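Stk_08120 (PDB 2EJX) probably acts as a fatty acid carrier, as a member of a thermoacidophile-specific family in the Bet v 1-like clan. Local coordinates at residues Glu124-Asp127 with Glu128-Leu132. Residues are numbered along the deposited sequence; the frame is centred on the assembly and turned at random.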
loop_
_atom_site.group_PDB
_atom_site.type_symbol
_atom_site.label_atom_id
_atom_site.label_comp_id
_atom_site.label_asym_id
_atom_site.label_seq_id
_atom_site.Cartn_x
_atom_site.Cartn_y
_atom_site.Cartn_z
ATOM N N GLU A 124 5.908 -0.705 -12.458
ATOM C CA GLU A 124 6.024 -1.198 -13.836
ATOM C C GLU A 124 4.691 -1.483 -14.487
ATOM O O GLU A 124 4.611 -1.444 -15.714
ATOM C CB GLU A 124 6.913 -2.464 -13.896
ATOM C CG GLU A 124 8.402 -2.203 -13.638
ATOM C CD GLU A 124 9.165 -3.446 -13.190
ATOM O OE1 GLU A 124 8.588 -4.573 -13.198
ATOM O OE2 GLU A 124 10.344 -3.285 -12.788
ATOM N N ASN A 125 3.655 -1.783 -13.683
ATOM C CA ASN A 125 2.339 -2.180 -14.175
ATOM C C ASN A 125 1.174 -1.258 -13.754
ATOM O O ASN A 125 0.010 -1.604 -13.892
ATOM C CB ASN A 125 2.065 -3.624 -13.731
ATOM C CG ASN A 125 3.075 -4.604 -14.351
ATOM O OD1 ASN A 125 3.019 -4.896 -15.583
ATOM N ND2 ASN A 125 4.026 -5.066 -13.536
ATOM N N ILE A 126 1.492 -0.067 -13.268
ATOM C CA ILE A 126 0.459 0.726 -12.542
ATOM C C ILE A 126 -0.748 1.045 -13.393
ATOM O O ILE A 126 -1.888 0.892 -12.950
ATOM C CB ILE A 126 1.065 2.058 -11.939
ATOM C CG1 ILE A 126 0.043 2.809 -11.107
ATOM C CG2 ILE A 126 1.664 2.901 -13.037
ATOM C CD1 ILE A 126 -0.477 2.058 -9.876
ATOM N N ASP A 127 -0.531 1.431 -14.646
ATOM C CA ASP A 127 -1.694 1.885 -15.423
ATOM C C ASP A 127 -2.676 0.739 -15.824
ATOM O O ASP A 127 -3.901 0.979 -15.884
ATOM C CB ASP A 127 -1.232 2.702 -16.612
ATOM C CG ASP A 127 -0.825 4.112 -16.201
ATOM O OD1 ASP A 127 -0.955 4.475 -15.001
ATOM O OD2 ASP A 127 -0.438 4.882 -17.095
ATOM N N GLU A 128 -2.117 -0.454 -16.087
ATOM C CA GLU A 128 -2.879 -1.692 -16.366
ATOM C C GLU A 128 -3.591 -2.147 -15.094
ATOM O O GLU A 128 -4.762 -2.480 -15.122
ATOM C CB GLU A 128 -1.970 -2.826 -16.891
ATOM C CG GLU A 128 -1.194 -2.500 -18.221
ATOM C CD GLU A 128 0.237 -1.859 -18.076
ATOM O OE1 GLU A 128 0.597 -1.233 -17.040
ATOM O OE2 GLU A 128 1.043 -2.004 -19.041
ATOM N N ILE A 129 -2.895 -2.088 -13.958
ATOM C CA ILE A 129 -3.563 -2.459 -12.672
ATOM C C ILE A 129 -4.776 -1.504 -12.397
ATOM O O ILE A 129 -5.905 -1.921 -12.064
ATOM C CB ILE A 129 -2.533 -2.416 -11.539
ATOM C CG1 ILE A 129 -1.575 -3.627 -11.660
ATOM C CG2 ILE A 129 -3.298 -2.348 -10.162
ATOM C CD1 ILE A 129 -0.254 -3.470 -10.876
ATOM N N ILE A 130 -4.564 -0.208 -12.555
ATOM C CA ILE A 130 -5.586 0.777 -12.242
ATOM C C ILE A 130 -6.706 0.742 -13.258
ATOM O O ILE A 130 -7.851 0.961 -12.910
ATOM C CB ILE A 130 -5.000 2.203 -12.187
ATOM C CG1 ILE A 130 -3.967 2.353 -11.027
ATOM C CG2 ILE A 130 -6.167 3.294 -12.160
ATOM C CD1 ILE A 130 -4.595 2.396 -9.543
ATOM N N ARG A 131 -6.390 0.477 -14.520
ATOM C CA ARG A 131 -7.439 0.397 -15.534
ATOM C C ARG A 131 -8.453 -0.695 -15.161
ATOM O O ARG A 131 -9.673 -0.483 -15.205
ATOM C CB ARG A 131 -6.849 0.096 -16.882
ATOM C CG ARG A 131 -7.864 0.144 -17.997
ATOM C CD ARG A 131 -7.200 -0.149 -19.347
ATOM N NE ARG A 131 -6.699 -1.518 -19.380
ATOM C CZ ARG A 131 -7.438 -2.580 -19.682
ATOM N NH1 ARG A 131 -8.717 -2.442 -20.007
ATOM N NH2 ARG A 131 -6.893 -3.783 -19.653
ATOM N N LEU A 132 -7.928 -1.849 -14.805
ATOM C CA LEU A 132 -8.773 -2.958 -14.299
ATOM C C LEU A 132 -9.530 -2.620 -13.000
ATOM O O LEU A 132 -10.710 -2.986 -12.870
ATOM C CB LEU A 132 -7.900 -4.223 -14.125
ATOM C CG LEU A 132 -7.478 -4.824 -15.458
ATOM C CD1 LEU A 132 -6.484 -5.977 -15.196
ATOM C CD2 LEU A 132 -8.671 -5.358 -16.265
HETATM O O HOH W 1 1.891 1.072 -16.367
#
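Ile-129 N, Ile-130 N and Arg-131 N donate to Asn-125 O, Ile-126 O and Asp-127 O. These are successive i to i+4 bonds of one alpha helix. The first is nearly straight, with an N-H...O angle of 169°. The third is more bent, at 146°.

One water adds a polar bridge. It accepts from Asp-127 N at 3.0 Å and donates to Glu-128 OE1 at 2.7 Å. The Glu-128 chain bends at chi2 (91°), which turns its carboxylate back along the helix toward this water. The two carboxylates, of like charge, stay well apart: Asp-127 OD2 is 6.2 Å from Glu-128 OE1. The OD1 of Asp-127 bonds Thr-13 OG1 and its OD2 bonds Asn-14 N.

The apolar contacts follow the same i to i+4 spacing. Ile-126 and Ile-130 run alongside one another on the same flank of the helix, with Ile-126 CD1 3.7 Å from Ile-130 CG1. Ile-129 runs its CG1 branch back alongside Asn-125, and its CD1 comes 3.7 Å from Asn-125 CB. With an alanine here, Asn-125 CB would probably lose the CD1 contact, and a gap would be likely to open toward Phe-29 and Gln-33.

The turns belong to the C-terminal part of helix 105-137, the long helix of the Bet v 1-like fold. Ile-126 packs on Phe-24 and Ile-130 on Val-20 and Ile-23, all of helix 17-24. Ile-129 meets helix 27-34, while Asp-127 ties the helix to residues just after strand 7-12.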